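Local coordinates for protein copper-sensitive operon repressor (CsoR) (PDB 4M1P) that binds Cu(I) and acts as a copper-sensing transcriptional repressor, the bound metal probably switching it off its operator DNA, at residues Leu71-His74 and Ala75-Val79; Gln90-Arg93 and Glu94-Val98; Ile59-Ala62 and Leu63-Val66. The protein carries 1 engineered substitution. All blocks are in the same frame, centred on the assembly; numbering follows the deposited sequence.

Overall arrangement
Contacts 1 and 3 are successive parts of helix 49-85, their centres about 18 Å apart, whereas contact 2 belongs to helix 88-103, which follows in the chain. Each is partly buried: residues such as Glu72 and His77, Arg93 and Asp97, and Arg64 and Gln65 are exposed, while Leu71, Leu95 and Leu63 are buried. Contact 3 lies nearest the centre of the chain and binds no ion; its chemistry is backbone bonding, aliphatic packing and one arginine folded back on its helix. Contact 1 carries copper ligands, and contact 2 carries sodium ligands and a water bridge. These two touch through Leu71 with Leu95 and Val79 with Ser91. All three meet the third subunit.

Contact 1. Residues Leu71-His74 and Ala75-Val79. With CU1 (copper (I) ion), chain B.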
loop_
_atom_site.group_PDB
_atom_site.type_symbol
_atom_site.label_atom_id
_atom_site.label_comp_id
_atom_site.label_asym_id
_atom_site.label_seq_id
_atom_site.Cartn_x
_atom_site.Cartn_y
_atom_site.Cartn_z
ATOM N N LEU A 71 5.948 12.594 -9.474
ATOM C CA LEU A 71 4.799 12.179 -10.263
ATOM C C LEU A 71 3.953 13.391 -10.634
ATOM O O LEU A 71 3.611 13.593 -11.806
ATOM C CB LEU A 71 3.956 11.182 -9.471
ATOM C CG LEU A 71 2.874 10.428 -10.232
ATOM C CD1 LEU A 71 3.484 9.738 -11.422
ATOM C CD2 LEU A 71 2.256 9.413 -9.320
ATOM N N GLU A 72 3.628 14.197 -9.625
ATOM C CA GLU A 72 2.814 15.387 -9.826
ATOM C C GLU A 72 3.521 16.374 -10.743
ATOM O O GLU A 72 2.911 16.935 -11.650
ATOM C CB GLU A 72 2.485 16.053 -8.490
ATOM C CG GLU A 72 1.612 15.214 -7.562
ATOM C CD GLU A 72 1.189 15.977 -6.316
ATOM O OE1 GLU A 72 1.783 15.743 -5.245
ATOM O OE2 GLU A 72 0.258 16.809 -6.410
ATOM N N ARG A 73 4.809 16.579 -10.502
ATOM C CA ARG A 73 5.590 17.486 -11.323
ATOM C C ARG A 73 5.501 17.052 -12.781
ATOM O O ARG A 73 5.184 17.860 -13.654
ATOM C CB ARG A 73 7.045 17.527 -10.850
ATOM C CG ARG A 73 7.824 18.752 -11.288
ATOM C CD ARG A 73 8.339 18.619 -12.714
ATOM N NE ARG A 73 9.422 19.556 -12.989
ATOM C CZ ARG A 73 10.091 19.603 -14.134
ATOM N NH1 ARG A 73 9.778 18.769 -15.119
ATOM N NH2 ARG A 73 11.069 20.484 -14.296
ATOM N N HIS A 74 5.753 15.773 -13.039
ATOM C CA HIS A 74 5.755 15.270 -14.410
ATOM C C HIS A 74 4.390 15.458 -15.068
ATOM O O HIS A 74 4.300 15.871 -16.223
ATOM C CB HIS A 74 6.165 13.795 -14.440
ATOM C CG HIS A 74 6.273 13.224 -15.819
ATOM N ND1 HIS A 74 7.188 13.668 -16.748
ATOM C CD2 HIS A 74 5.574 12.233 -16.433
ATOM C CE1 HIS A 74 7.054 12.988 -17.864
ATOM N NE2 HIS A 74 6.075 12.103 -17.701
ATOM N N ALA A 75 3.328 15.167 -14.324
ATOM C CA ALA A 75 1.970 15.291 -14.851
ATOM C C ALA A 75 1.555 16.747 -15.083
ATOM O O ALA A 75 1.007 17.078 -16.134
ATOM C CB ALA A 75 0.977 14.592 -13.934
ATOM N N ASN A 76 1.810 17.604 -14.095
ATOM C CA ASN A 76 1.445 19.021 -14.168
ATOM C C ASN A 76 2.173 19.794 -15.257
ATOM O O ASN A 76 1.635 20.748 -15.807
ATOM C CB ASN A 76 1.710 19.720 -12.833
ATOM C CG ASN A 76 0.798 19.242 -11.724
ATOM O OD1 ASN A 76 0.106 18.229 -11.857
ATOM N ND2 ASN A 76 0.798 19.970 -10.608
ATOM N N HIS A 77 3.407 19.404 -15.550
ATOM C CA HIS A 77 4.220 20.154 -16.499
ATOM C C HIS A 77 4.516 19.393 -17.781
ATOM O O HIS A 77 4.049 19.775 -18.857
ATOM C CB HIS A 77 5.518 20.598 -15.835
ATOM C CG HIS A 77 5.300 21.528 -14.679
ATOM N ND1 HIS A 77 5.810 21.285 -13.425
ATOM C CD2 HIS A 77 4.608 22.686 -14.592
ATOM C CE1 HIS A 77 5.447 22.263 -12.609
ATOM N NE2 HIS A 77 4.718 23.125 -13.296
ATOM N N CYS A 78 5.287 18.318 -17.670
ATOM C CA CYS A 78 5.720 17.564 -18.847
ATOM C C CYS A 78 4.555 16.951 -19.639
ATOM O O CYS A 78 4.429 17.186 -20.841
ATOM C CB CYS A 78 6.733 16.479 -18.459
ATOM S SG CYS A 78 8.218 17.087 -17.608
ATOM N N VAL A 79 3.709 16.170 -18.972
ATOM C CA VAL A 79 2.568 15.552 -19.642
ATOM C C VAL A 79 1.578 16.615 -20.137
ATOM O O VAL A 79 1.043 16.519 -21.248
ATOM C CB VAL A 79 1.869 14.522 -18.739
ATOM C CG1 VAL A 79 0.649 13.946 -19.432
ATOM C CG2 VAL A 79 2.832 13.400 -18.378
HETATM CU CU CU1 B . 8.641 15.168 -16.411
#
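With CG anti to the backbone N (chi1 -176°), the His74 imidazole is swung along the helix toward Cys78, whose SG lies anti to its own carbonyl carbon (chi1 -57°) and faces back. A copper (I) ion sits between them, 2.1 Å from His74 ND1 and 2.3 Å from Cys78 SG. On the way the ring passes obliquely by the cysteine, Cys78 CB standing 3.3 Å from His74 ND1. This is an i, i+4 pair of metal ligands on one helix, and Cys49 of the third subunit completes the three-ligand Cu(I) site of CsoR. The backbone widens here into a pi-type turn: Val79 N donates to His74 O at 2.8 Å, five residues back instead of four. Arg73 reaches the same sulfur through a chain bent at chi2, its guanidinium presenting an edge so that NH1 lies 3.4 Å from Cys78 SG. NH1 hydrogen-bonds to Ile15 O, while NH2 forms a salt bridge with Glu21. A methionine in place of Arg73, lacking the guanidinium, would probably leave Glu21 without its charge partner and Ile15 O without its donor. The Arg73 side chain crosses that of His77, CD lying 3.7 Å from His77 ND1, with guanidinium and ring planes 83° apart. Farther round the helix, Val79 CG2 meets the His74 imidazole obliquely, 3.6 Å from NE2.

Contact 2. Residues Gln90-Arg93 and Glu94-Val98. With NA (sodium ion), chain D.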
loop_
_atom_site.group_PDB
_atom_site.type_symbol
_atom_site.label_atom_id
_atom_site.label_comp_id
_atom_site.label_asym_id
_atom_site.label_seq_id
_atom_site.Cartn_x
_atom_site.Cartn_y
_atom_site.Cartn_z
ATOM N N GLN A 90 0.681 9.707 -26.058
ATOM C CA GLN A 90 1.988 9.097 -25.840
ATOM C C GLN A 90 2.377 9.248 -24.374
ATOM O O GLN A 90 2.667 8.259 -23.693
ATOM C CB GLN A 90 3.048 9.757 -26.729
ATOM C CG GLN A 90 4.448 9.147 -26.603
ATOM C CD GLN A 90 5.529 9.955 -27.323
ATOM O OE1 GLN A 90 5.642 11.169 -27.145
ATOM N NE2 GLN A 90 6.333 9.274 -28.133
ATOM N N SER A 91 2.363 10.487 -23.887
ATOM C CA SER A 91 2.733 10.777 -22.505
ATOM C C SER A 91 1.775 10.164 -21.487
ATOM O O SER A 91 2.194 9.776 -20.394
ATOM C CB SER A 91 2.831 12.281 -22.281
ATOM O OG SER A 91 3.977 12.803 -22.920
ATOM N N LEU A 92 0.495 10.079 -21.842
ATOM C CA LEU A 92 -0.497 9.512 -20.938
ATOM C C LEU A 92 -0.257 8.016 -20.730
ATOM O O LEU A 92 -0.377 7.510 -19.611
ATOM C CB LEU A 92 -1.914 9.754 -21.462
ATOM C CG LEU A 92 -3.032 9.085 -20.661
ATOM C CD1 LEU A 92 -3.044 9.591 -19.232
ATOM C CD2 LEU A 92 -4.388 9.303 -21.315
ATOM N N ARG A 93 0.081 7.316 -21.808
ATOM C CA ARG A 93 0.336 5.882 -21.733
ATOM C C ARG A 93 1.561 5.585 -20.863
ATOM O O ARG A 93 1.537 4.651 -20.053
ATOM C CB ARG A 93 0.501 5.288 -23.134
ATOM C CG ARG A 93 0.603 3.773 -23.158
ATOM C CD ARG A 93 0.169 3.206 -24.505
ATOM N NE ARG A 93 -1.285 3.153 -24.654
ATOM C CZ ARG A 93 -2.023 2.068 -24.430
ATOM N NH1 ARG A 93 -1.447 0.930 -24.056
ATOM N NH2 ARG A 93 -3.338 2.114 -24.592
ATOM N N GLU A 94 2.620 6.382 -21.026
ATOM C CA GLU A 94 3.790 6.283 -20.165
ATOM C C GLU A 94 3.341 6.418 -18.716
ATOM O O GLU A 94 3.648 5.567 -17.888
ATOM C CB GLU A 94 4.806 7.387 -20.479
ATOM C CG GLU A 94 5.732 7.138 -21.663
ATOM C CD GLU A 94 6.575 8.363 -22.003
ATOM O OE1 GLU A 94 6.311 9.439 -21.427
ATOM O OE2 GLU A 94 7.494 8.253 -22.848
ATOM N N LEU A 95 2.607 7.489 -18.423
ATOM C CA LEU A 95 2.169 7.780 -17.062
ATOM C C LEU A 95 1.370 6.626 -16.459
ATOM O O LEU A 95 1.555 6.282 -15.289
ATOM C CB LEU A 95 1.340 9.063 -17.024
ATOM C CG LEU A 95 0.956 9.601 -15.639
ATOM C CD1 LEU A 95 2.186 10.019 -14.842
ATOM C CD2 LEU A 95 -0.022 10.763 -15.754
ATOM N N MET A 96 0.488 6.022 -17.251
ATOM C CA MET A 96 -0.293 4.899 -16.755
ATOM C C MET A 96 0.583 3.688 -16.450
ATOM O O MET A 96 0.313 2.943 -15.508
ATOM C CB MET A 96 -1.405 4.524 -17.733
ATOM C CG MET A 96 -2.535 5.536 -17.776
ATOM S SD MET A 96 -3.143 5.950 -16.120
ATOM C CE MET A 96 -3.837 4.373 -15.620
ATOM N N ASP A 97 1.638 3.500 -17.236
ATOM C CA ASP A 97 2.545 2.383 -16.998
ATOM C C ASP A 97 3.252 2.482 -15.647
ATOM O O ASP A 97 3.341 1.489 -14.929
ATOM C CB ASP A 97 3.549 2.223 -18.142
ATOM C CG ASP A 97 2.959 1.482 -19.331
ATOM O OD1 ASP A 97 2.062 0.635 -19.114
ATOM O OD2 ASP A 97 3.388 1.747 -20.477
ATOM N N VAL A 98 3.743 3.669 -15.289
ATOM C CA VAL A 98 4.416 3.819 -14.002
ATOM C C VAL A 98 3.439 3.728 -12.831
ATOM O O VAL A 98 3.811 3.275 -11.752
ATOM C CB VAL A 98 5.289 5.105 -13.896
ATOM C CG1 VAL A 98 6.315 5.132 -14.998
ATOM C CG2 VAL A 98 4.444 6.357 -13.930
HETATM NA NA NA D . 5.231 13.437 -25.412
HETATM O O HOH W 1 4.644 10.495 -19.432
#
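Ser91 and Glu94 are joined by a water, which donates to Ser91 O at 2.7 Å and to Glu94 OE1 at 2.8 Å. Chi1 of Glu94 (-82°), with CG beside the backbone N, directs the carboxylate back to the preceding turn, and the extended chain gives the reach. Two direct bonds also hold that group: OE1 to Tyr48 OH of the third subunit, and OE2 to Gly12 N. That Tyr48 meets the His74 ring, so Glu94 is linked to the copper ligand through a second-shell tyrosine. Metal binding is confined to the beginning of the segment pair, where Gln90 OE1 and Ser91 OG each lie 2.9 Å from a sodium ion that Ser87 also binds. Backbone bonding follows the regular i to i+4 pattern of an alpha helix; Leu95 N donates to Ser91 O at 3.0 Å. Apolar contact between the segments is slight: Leu92 CD1 and Met96 CG are 4.3 Å apart. Both turn instead to Ala75 of the second subunit. Helix 88-103 thus packs on helix 49-85 through Ser91 and Leu95, on the second subunit through Leu92, Leu95 and Met96, and on Ile50 of the third subunit through Glu94 and Val98.

Contact 3. Residues Ile59-Ala62 and Leu63-Val66; sequences IQAA and LRQV
The Arg64 guanidinium lies with one face over the backbone of the preceding turn. Gln60 O stands 3.9 Å from the guanidinium plane, over its centre, and NH2 reaches beyond it to come 3.7 Å from Ala61 CA. A bend at chi3 (-67°) folds the chain back in this way, laying the flat group along the helix. Gln60 O meanwhile accepts the regular helical bond from Arg64 N at 3.0 Å, so the same residue meets this carbonyl with both its backbone and its side chain. The other backbone bonds repeat the i to i+4 pattern, Leu63 N to Ile59 O at 2.9 Å among them. On the buried side, Ile59 CG2 and Leu63 CD1 approach loosely, 4.5 Å apart. Ile59 also packs on Leu63 of the third subunit, and Leu63 on its Ile59, a reciprocal pairing in the helical bundle that CsoR dimers form. Helix 19-44 covers another side through Ile32, Gln35 and Val39. Between the two segments no side chain forms a hydrogen bond or salt bridge: the backbone supplies the directional bonds, leaving the aliphatic groups to pack between helices and the guanidinium placed to be attracted, probably only weakly, by a carbonyl dipole.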
loop_
_atom_site.group_PDB
_atom_site.type_symbol
_atom_site.label_atom_id
_atom_site.label_comp_id
_atom_site.label_asym_id
_atom_site.label_seq_id
_atom_site.Cartn_x
_atom_site.Cartn_y
_atom_site.Cartn_z
ATOM N N ILE A 59 12.054 5.642 6.031
ATOM C CA ILE A 59 12.595 5.692 4.674
ATOM C C ILE A 59 11.528 5.508 3.594
ATOM O O ILE A 59 11.400 6.353 2.711
ATOM C CB ILE A 59 13.724 4.675 4.473
ATOM C CG1 ILE A 59 14.825 4.922 5.497
ATOM C CG2 ILE A 59 14.295 4.798 3.074
ATOM C CD1 ILE A 59 15.939 3.906 5.464
ATOM N N GLN A 60 10.772 4.414 3.664
ATOM C CA GLN A 60 9.669 4.170 2.729
ATOM C C GLN A 60 8.722 5.368 2.637
ATOM O O GLN A 60 8.275 5.743 1.554
ATOM C CB GLN A 60 8.882 2.928 3.137
ATOM C CG GLN A 60 9.611 1.621 2.917
ATOM C CD GLN A 60 8.781 0.437 3.360
ATOM O OE1 GLN A 60 7.945 0.554 4.259
ATOM N NE2 GLN A 60 8.996 -0.709 2.728
ATOM N N ALA A 61 8.427 5.962 3.785
ATOM C CA ALA A 61 7.601 7.160 3.841
ATOM C C ALA A 61 8.236 8.305 3.054
ATOM O O ALA A 61 7.567 8.961 2.259
ATOM C CB ALA A 61 7.374 7.575 5.285
ATOM N N ALA A 62 9.520 8.550 3.287
ATOM C CA ALA A 62 10.219 9.630 2.598
ATOM C C ALA A 62 10.292 9.382 1.090
ATOM O O ALA A 62 10.309 10.330 0.306
ATOM C CB ALA A 62 11.609 9.821 3.173
ATOM N N LEU A 63 10.339 8.111 0.693
ATOM C CA LEU A 63 10.391 7.746 -0.718
ATOM C C LEU A 63 9.059 7.959 -1.427
ATOM O O LEU A 63 9.032 8.422 -2.570
ATOM C CB LEU A 63 10.835 6.298 -0.885
ATOM C CG LEU A 63 12.334 6.095 -1.031
ATOM C CD1 LEU A 63 12.642 4.622 -1.063
ATOM C CD2 LEU A 63 12.833 6.773 -2.293
ATOM N N ARG A 64 7.964 7.603 -0.758
ATOM C CA ARG A 64 6.632 7.875 -1.288
ATOM C C ARG A 64 6.466 9.372 -1.521
ATOM O O ARG A 64 5.898 9.799 -2.530
ATOM C CB ARG A 64 5.551 7.382 -0.330
ATOM C CG ARG A 64 5.129 5.946 -0.549
ATOM C CD ARG A 64 3.899 5.593 0.288
ATOM N NE ARG A 64 4.175 5.583 1.724
ATOM C CZ ARG A 64 4.647 4.530 2.389
ATOM N NH1 ARG A 64 4.911 3.397 1.743
ATOM N NH2 ARG A 64 4.866 4.608 3.696
ATOM N N GLN A 65 6.981 10.163 -0.586
ATOM C CA GLN A 65 6.868 11.612 -0.649
ATOM C C GLN A 65 7.596 12.155 -1.877
ATOM O O GLN A 65 7.003 12.853 -2.697
ATOM C CB GLN A 65 7.417 12.242 0.633
ATOM C CG GLN A 65 6.945 13.666 0.899
ATOM C CD GLN A 65 7.410 14.186 2.250
ATOM O OE1 GLN A 65 7.547 15.394 2.455
ATOM N NE2 GLN A 65 7.654 13.270 3.183
ATOM N N VAL A 66 8.873 11.829 -2.016
ATOM C CA VAL A 66 9.619 12.324 -3.164
ATOM C C VAL A 66 9.072 11.743 -4.476
ATOM O O VAL A 66 9.033 12.427 -5.493
ATOM C CB VAL A 66 11.149 12.108 -3.009
ATOM C CG1 VAL A 66 11.506 10.638 -3.118
ATOM C CG2 VAL A 66 11.904 12.910 -4.042
#